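Local structure of deferrochelatase (Vibrio cholerae, 5DE0) at residues 53-58 with 103-108; 35-40 with 58-63. The protein binds heme b and probably acts as a peroxidase of the dye-decolorizing (DyP) type. One frame throughout, in Å; residues are numbered along the deposited sequence.

Contact 1: residues 53-58 with 103-108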
ATOM      1  N   GLY B  53     -19.135   6.258  -7.736  1.00 22.74           N
ATOM      2  CA  GLY B  53     -18.617   4.902  -7.762  1.00 23.32           C
ATOM      3  C   GLY B  53     -17.596   4.616  -6.675  1.00 22.83           C
ATOM      4  O   GLY B  53     -17.249   3.459  -6.431  1.00 22.20           O
ATOM      5  N   ALA B  54     -17.117   5.670  -6.021  1.00 22.86           N
ATOM      6  CA  ALA B  54     -16.106   5.530  -4.978  1.00 21.87           C
ATOM      7  C   ALA B  54     -16.630   4.721  -3.798  1.00 21.01           C
ATOM      8  O   ALA B  54     -15.913   3.885  -3.245  1.00 21.97           O
ATOM      9  CB  ALA B  54     -15.642   6.892  -4.511  1.00 24.49           C
ATOM     10  N   GLU B  55     -17.880   4.983  -3.425  1.00 21.63           N
ATOM     11  CA  GLU B  55     -18.528   4.318  -2.298  1.00 21.20           C
ATOM     12  C   GLU B  55     -17.672   4.403  -1.037  1.00 21.67           C
ATOM     13  O   GLU B  55     -17.573   3.443  -0.272  1.00 19.94           O
ATOM     14  CB  GLU B  55     -18.841   2.859  -2.643  1.00 22.30           C
ATOM     15  CG  GLU B  55     -19.814   2.707  -3.809  1.00 22.91           C
ATOM     16  CD  GLU B  55     -20.176   1.263  -4.095  1.00 25.94           C
ATOM     17  OE1 GLU B  55     -19.656   0.362  -3.400  1.00 23.01           O
ATOM     18  OE2 GLU B  55     -20.984   1.028  -5.020  1.00 29.80           O
ATOM     19  N   LEU B  56     -17.051   5.561  -0.837  1.00 20.45           N
ATOM     20  CA  LEU B  56     -16.206   5.794   0.328  1.00 19.93           C
ATOM     21  C   LEU B  56     -17.038   5.823   1.605  1.00 19.87           C
ATOM     22  O   LEU B  56     -18.059   6.507   1.679  1.00 19.30           O
ATOM     23  CB  LEU B  56     -15.429   7.103   0.174  1.00 20.02           C
ATOM     24  CG  LEU B  56     -14.540   7.506   1.352  1.00 20.18           C
ATOM     25  CD1 LEU B  56     -13.374   6.540   1.517  1.00 18.64           C
ATOM     26  CD2 LEU B  56     -14.043   8.931   1.176  1.00 20.74           C
ATOM     27  N   THR B  57     -16.599   5.063   2.603  1.00 18.75           N
ATOM     28  CA  THR B  57     -17.291   4.994   3.882  1.00 18.97           C
ATOM     29  C   THR B  57     -16.322   5.277   5.020  1.00 18.09           C
ATOM     30  O   THR B  57     -15.109   5.266   4.825  1.00 17.87           O
ATOM     31  CB  THR B  57     -17.939   3.619   4.101  1.00 18.22           C
ATOM     32  OG1 THR B  57     -16.921   2.612   4.123  1.00 17.43           O
ATOM     33  CG2 THR B  57     -18.929   3.308   2.989  1.00 19.21           C
ATOM     34  N   VAL B  58     -16.855   5.527   6.211  1.00 18.35           N
ATOM     35  CA  VAL B  58     -16.011   5.824   7.362  1.00 18.56           C
ATOM     36  C   VAL B  58     -16.693   5.431   8.674  1.00 18.20           C
ATOM     37  O   VAL B  58     -17.917   5.489   8.796  1.00 18.83           O
ATOM     38  CB  VAL B  58     -15.628   7.328   7.402  1.00 19.30           C
ATOM     39  CG1 VAL B  58     -16.856   8.195   7.647  1.00 19.85           C
ATOM     40  CG2 VAL B  58     -14.555   7.594   8.451  1.00 18.17           C
ATOM     41  N   HIS B 103     -13.421   2.144   4.017  1.00 26.00           N
ATOM     42  CA  HIS B 103     -13.267   1.228   2.891  1.00 18.46           C
ATOM     43  C   HIS B 103     -13.993   1.776   1.666  1.00 17.39           C
ATOM     44  O   HIS B 103     -15.050   2.393   1.789  1.00 19.88           O
ATOM     45  CB  HIS B 103     -13.765  -0.184   3.243  1.00 17.51           C
ATOM     46  CG  HIS B 103     -15.222  -0.259   3.586  1.00 22.53           C
ATOM     47  ND1 HIS B 103     -16.215  -0.245   2.630  1.00 16.88           N
ATOM     48  CD2 HIS B 103     -15.850  -0.373   4.779  1.00 17.20           C
ATOM     49  CE1 HIS B 103     -17.393  -0.336   3.220  1.00 20.79           C
ATOM     50  NE2 HIS B 103     -17.200  -0.413   4.524  1.00 20.32           N
ATOM     51  N   ALA B 104     -13.411   1.557   0.491  1.00 19.61           N
ATOM     52  CA  ALA B 104     -13.948   2.112  -0.749  1.00 19.26           C
ATOM     53  C   ALA B 104     -13.585   1.251  -1.954  1.00 20.18           C
ATOM     54  O   ALA B 104     -12.869   0.257  -1.826  1.00 19.92           O
ATOM     55  CB  ALA B 104     -13.445   3.536  -0.949  1.00 20.45           C
ATOM     56  N   THR B 105     -14.077   1.641  -3.126  1.00 20.57           N
ATOM     57  CA  THR B 105     -13.811   0.896  -4.353  1.00 20.64           C
ATOM     58  C   THR B 105     -12.500   1.337  -4.995  1.00 20.49           C
ATOM     59  O   THR B 105     -12.092   0.797  -6.025  1.00 21.00           O
ATOM     60  CB  THR B 105     -14.955   1.056  -5.378  1.00 21.14           C
ATOM     61  OG1 THR B 105     -15.095   2.436  -5.736  1.00 21.60           O
ATOM     62  CG2 THR B 105     -16.268   0.553  -4.796  1.00 21.88           C
ATOM     63  N   ARG B 106     -11.843   2.318  -4.384  1.00 20.38           N
ATOM     64  CA  ARG B 106     -10.540   2.774  -4.862  1.00 21.41           C
ATOM     65  C   ARG B 106      -9.614   3.099  -3.693  1.00 21.51           C
ATOM     66  O   ARG B 106     -10.063   3.495  -2.616  1.00 21.17           O
ATOM     67  CB  ARG B 106     -10.695   3.986  -5.788  1.00 20.59           C
ATOM     68  CG  ARG B 106     -11.753   4.982  -5.350  1.00 24.09           C
ATOM     69  CD  ARG B 106     -12.056   5.998  -6.446  1.00 21.90           C
ATOM     70  NE  ARG B 106     -10.966   6.949  -6.649  1.00 22.04           N
ATOM     71  CZ  ARG B 106     -11.088   8.090  -7.320  1.00 22.40           C
ATOM     72  NH1 ARG B 106     -12.256   8.426  -7.852  1.00 23.32           N
ATOM     73  NH2 ARG B 106     -10.048   8.900  -7.458  1.00 22.28           N
ATOM     74  N   HIS B 107      -8.317   2.925  -3.920  1.00 21.14           N
ATOM     75  CA  HIS B 107      -7.318   3.040  -2.864  1.00 20.07           C
ATOM     76  C   HIS B 107      -6.917   4.484  -2.570  1.00 20.39           C
ATOM     77  O   HIS B 107      -6.728   4.855  -1.411  1.00 19.55           O
ATOM     78  CB  HIS B 107      -6.079   2.220  -3.237  1.00 20.52           C
ATOM     79  CG  HIS B 107      -4.909   2.433  -2.328  1.00 21.18           C
ATOM     80  ND1 HIS B 107      -4.705   1.682  -1.190  1.00 21.41           N
ATOM     81  CD2 HIS B 107      -3.879   3.309  -2.389  1.00 22.43           C
ATOM     82  CE1 HIS B 107      -3.600   2.088  -0.590  1.00 21.58           C
ATOM     83  NE2 HIS B 107      -3.080   3.074  -1.297  1.00 22.71           N
ATOM     84  N   ASP B 108      -6.790   5.293  -3.618  1.00 20.14           N
ATOM     85  CA  ASP B 108      -6.238   6.641  -3.489  1.00 21.97           C
ATOM     86  C   ASP B 108      -7.044   7.545  -2.553  1.00 20.30           C
ATOM     87  O   ASP B 108      -6.468   8.317  -1.785  1.00 19.99           O
ATOM     88  CB  ASP B 108      -6.118   7.298  -4.871  1.00 21.27           C
ATOM     89  CG  ASP B 108      -7.458   7.464  -5.563  1.00 22.29           C
ATOM     90  OD1 ASP B 108      -8.344   6.599  -5.381  1.00 21.30           O
ATOM     91  OD2 ASP B 108      -7.623   8.465  -6.290  1.00 22.42           O
TER
HETATM   92  O   HOH W   1     -16.819   0.549  -0.195  1.00 24.21           O
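His103, Thr105 and Ala54 bury the most surface where 53-58 runs roughly antiparallel to 103-108. The hydroxyl of Thr57 sits over one face of the His103 ring, 3.0 Å above its plane and near the centre; the crowded chi1 position of both, OG1 or CG between backbone N and carbonyl carbon (62°), lets hydroxyl and ring meet. The same OG1 donates to His103 O at 3.0 Å, on a lone pair in the carbonyl plane, and Thr57 N adds a bent bond from above that plane. At the ring edge, a water lies 3.0 Å from His103 ND1. Further along, Thr105 N meets Ala54 O at 2.9 Å in a nearly straight bond (173°). Thr105 carries its hydroxyl on CB, short enough to reach a lone pair of Gly53 O at a very short 2.5 Å, while CG2 turns to Glu55 OE1. Ala104 is small enough for its CB to nestle against Ala54 O, 3.4 Å away, and Leu56 CD1. Where regular strand pairing gives out, Thr105 OG1 thus serves Gly53 O, Thr57 OG1 serves His103 O, and the water donates to Glu55 O. His103 NE2 bonds to Ala10 O, a carbonyl that can only accept, so NE2 probably carries a proton.

Contact 2: residues 35-40 with 58-63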
ATOM      1  N   GLN B  35     -12.948  17.565  17.082  1.00 25.85           N
ATOM      2  CA  GLN B  35     -13.638  18.292  16.024  1.00 26.18           C
ATOM      3  C   GLN B  35     -13.245  17.762  14.654  1.00 24.42           C
ATOM      4  O   GLN B  35     -14.101  17.539  13.797  1.00 24.28           O
ATOM      5  CB  GLN B  35     -13.336  19.792  16.107  1.00 28.44           C
ATOM      6  CG  GLN B  35     -14.001  20.501  17.273  1.00 31.09           C
ATOM      7  CD  GLN B  35     -13.792  22.005  17.233  1.00 40.28           C
ATOM      8  OE1 GLN B  35     -13.247  22.541  16.269  1.00 37.05           O
ATOM      9  NE2 GLN B  35     -14.225  22.693  18.284  1.00 38.50           N
ATOM     10  N   ALA B  36     -11.945  17.568  14.454  1.00 23.59           N
ATOM     11  CA  ALA B  36     -11.425  17.054  13.194  1.00 23.47           C
ATOM     12  C   ALA B  36     -11.945  15.647  12.899  1.00 22.67           C
ATOM     13  O   ALA B  36     -12.156  15.288  11.742  1.00 22.39           O
ATOM     14  CB  ALA B  36      -9.909  17.063  13.210  1.00 23.80           C
ATOM     15  N   LEU B  37     -12.152  14.856  13.947  1.00 23.50           N
ATOM     16  CA  LEU B  37     -12.686  13.505  13.782  1.00 22.52           C
ATOM     17  C   LEU B  37     -14.167  13.547  13.420  1.00 23.19           C
ATOM     18  O   LEU B  37     -14.646  12.744  12.617  1.00 23.84           O
ATOM     19  CB  LEU B  37     -12.474  12.681  15.054  1.00 21.97           C
ATOM     20  CG  LEU B  37     -11.022  12.354  15.408  1.00 21.91           C
ATOM     21  CD1 LEU B  37     -10.945  11.640  16.745  1.00 22.98           C
ATOM     22  CD2 LEU B  37     -10.372  11.520  14.315  1.00 21.71           C
ATOM     23  N   LYS B  38     -14.888  14.490  14.017  1.00 23.13           N
ATOM     24  CA  LYS B  38     -16.309  14.660  13.738  1.00 23.91           C
ATOM     25  C   LYS B  38     -16.562  15.125  12.311  1.00 23.67           C
ATOM     26  O   LYS B  38     -17.629  14.875  11.749  1.00 22.26           O
ATOM     27  CB  LYS B  38     -16.933  15.666  14.705  1.00 25.01           C
ATOM     28  CG  LYS B  38     -17.059  15.192  16.133  1.00 26.93           C
ATOM     29  CD  LYS B  38     -17.851  16.204  16.938  1.00 29.40           C
ATOM     30  CE  LYS B  38     -17.892  15.835  18.399  1.00 31.35           C
ATOM     31  NZ  LYS B  38     -18.756  16.774  19.167  1.00 33.88           N
ATOM     32  N   ALA B  39     -15.584  15.820  11.738  1.00 22.34           N
ATOM     33  CA  ALA B  39     -15.732  16.407  10.413  1.00 22.59           C
ATOM     34  C   ALA B  39     -15.407  15.408   9.307  1.00 22.40           C
ATOM     35  O   ALA B  39     -15.523  15.724   8.122  1.00 21.93           O
ATOM     36  CB  ALA B  39     -14.850  17.641  10.286  1.00 22.16           C
ATOM     37  N   LEU B  40     -14.996  14.205   9.696  1.00 22.70           N
ATOM     38  CA  LEU B  40     -14.675  13.161   8.726  1.00 21.39           C
ATOM     39  C   LEU B  40     -15.881  12.714   7.883  1.00 21.13           C
ATOM     40  O   LEU B  40     -15.751  12.606   6.662  1.00 20.80           O
ATOM     41  CB  LEU B  40     -14.045  11.955   9.431  1.00 21.19           C
ATOM     42  CG  LEU B  40     -12.599  12.140   9.890  1.00 21.45           C
ATOM     43  CD1 LEU B  40     -12.071  10.875  10.549  1.00 20.87           C
ATOM     44  CD2 LEU B  40     -11.722  12.541   8.712  1.00 21.69           C
ATOM     45  N   VAL B  58     -16.855   5.527   6.211  1.00 18.35           N
ATOM     46  CA  VAL B  58     -16.011   5.824   7.362  1.00 18.56           C
ATOM     47  C   VAL B  58     -16.693   5.431   8.674  1.00 18.20           C
ATOM     48  O   VAL B  58     -17.917   5.489   8.796  1.00 18.83           O
ATOM     49  CB  VAL B  58     -15.628   7.328   7.402  1.00 19.30           C
ATOM     50  CG1 VAL B  58     -16.856   8.195   7.647  1.00 19.85           C
ATOM     51  CG2 VAL B  58     -14.555   7.594   8.451  1.00 18.17           C
ATOM     52  N   SER B  59     -15.891   5.001   9.644  1.00 18.85           N
ATOM     53  CA  SER B  59     -16.377   4.752  10.995  1.00 19.70           C
ATOM     54  C   SER B  59     -15.313   5.138  12.015  1.00 18.96           C
ATOM     55  O   SER B  59     -14.208   4.594  12.008  1.00 19.54           O
ATOM     56  CB  SER B  59     -16.770   3.286  11.173  1.00 19.08           C
ATOM     57  OG  SER B  59     -17.227   3.051  12.492  1.00 19.75           O
ATOM     58  N   VAL B  60     -15.649   6.087  12.884  1.00 20.80           N
ATOM     59  CA  VAL B  60     -14.726   6.563  13.906  1.00 20.40           C
ATOM     60  C   VAL B  60     -15.064   5.948  15.258  1.00 20.38           C
ATOM     61  O   VAL B  60     -16.208   6.021  15.714  1.00 20.32           O
ATOM     62  CB  VAL B  60     -14.752   8.098  14.022  1.00 20.04           C
ATOM     63  CG1 VAL B  60     -13.748   8.564  15.061  1.00 19.45           C
ATOM     64  CG2 VAL B  60     -14.464   8.735  12.668  1.00 19.87           C
ATOM     65  N   ALA B  61     -14.066   5.351  15.901  1.00 19.63           N
ATOM     66  CA  ALA B  61     -14.284   4.661  17.169  1.00 21.47           C
ATOM     67  C   ALA B  61     -13.257   5.071  18.221  1.00 21.74           C
ATOM     68  O   ALA B  61     -12.127   5.440  17.893  1.00 19.68           O
ATOM     69  CB  ALA B  61     -14.253   3.161  16.960  1.00 20.22           C
ATOM     70  N   PHE B  62     -13.655   4.995  19.487  1.00 21.59           N
ATOM     71  CA  PHE B  62     -12.796   5.429  20.583  1.00 23.12           C
ATOM     72  C   PHE B  62     -12.576   4.311  21.596  1.00 21.54           C
ATOM     73  O   PHE B  62     -13.484   3.515  21.854  1.00 22.73           O
ATOM     74  CB  PHE B  62     -13.400   6.647  21.281  1.00 24.44           C
ATOM     75  CG  PHE B  62     -13.724   7.780  20.354  1.00 24.40           C
ATOM     76  CD1 PHE B  62     -14.994   7.912  19.814  1.00 24.45           C
ATOM     77  CD2 PHE B  62     -12.758   8.718  20.020  1.00 23.82           C
ATOM     78  CE1 PHE B  62     -15.294   8.963  18.956  1.00 24.33           C
ATOM     79  CE2 PHE B  62     -13.055   9.768  19.164  1.00 25.21           C
ATOM     80  CZ  PHE B  62     -14.323   9.887  18.634  1.00 24.97           C
ATOM     81  N   SER B  63     -11.376   4.258  22.172  1.00 23.01           N
ATOM     82  CA  SER B  63     -11.045   3.238  23.160  1.00 24.54           C
ATOM     83  C   SER B  63     -11.640   3.555  24.529  1.00 27.29           C
ATOM     84  O   SER B  63     -12.156   4.648  24.748  1.00 27.52           O
ATOM     85  CB  SER B  63      -9.532   3.083  23.280  1.00 24.85           C
ATOM     86  OG  SER B  63      -8.939   4.235  23.849  1.00 24.89           O
TER
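The Phe62 ring, the one flat side chain in this contact, is met obliquely and tip to tip by Leu37, whose CD1 comes within 3.7 Å of Phe62 CE2; elsewhere the ring joins Phe70 edge-to-face and also touches Val98 and Leu300. Phe62 CG is anti to its carbonyl carbon (chi1 -54°), and this large, rigid ring carries CE2 out to Leu37 CD1, although its first bond does not point at the helix. Val60 CG2 meets Leu40 CD1, at the start of helix 40-50, at 3.8 Å, the two side chains crossing at about a right angle. Val60 CG1 lies 4.3 Å from Leu37 CB. Val58 makes the loosest approach, its CG2 4.5 Å from Leu40 CB. CD1 is anti to CA in both leucines (chi2 175° and -179°), which carries that methyl outward to the strand, whereas the compact beta-branched valines suit a strand. No hydrogen bond crosses, and the side chains that meet are all apolar and buried. Val58 and Val60 point at the helices, and Leu37 also rests on Val98 and Ile100 of the adjoining strand. Such helix-on-sheet packing against a four-stranded antiparallel sheet is characteristic of the ferredoxin-like alpha/beta domains of DyP-type peroxidases.

Overall arrangement
Contacts 1 and 2 share Val58 and strand 57-62, an outermost strand of its sheet within this chain, and their centres lie about 17 Å apart. Contact 1 holds the beginning of that strand to its neighbour 98-104, while contact 2 lays the end of helix 30-38 and the start of helix 40-50 over the face carrying Val58 and Val60. Helix 40-50 links them further, since Val44 touches both Leu56 and Val58. All four segments lie in the N-terminal part of the chain, whereas the heme pocket is formed by residues between 141 and 277, so none of these segments supplies a pocket residue. Beyond contact 1, Asp108 bonds Leu137 N of the second subunit; contact 2 touches no other chain of the assembly.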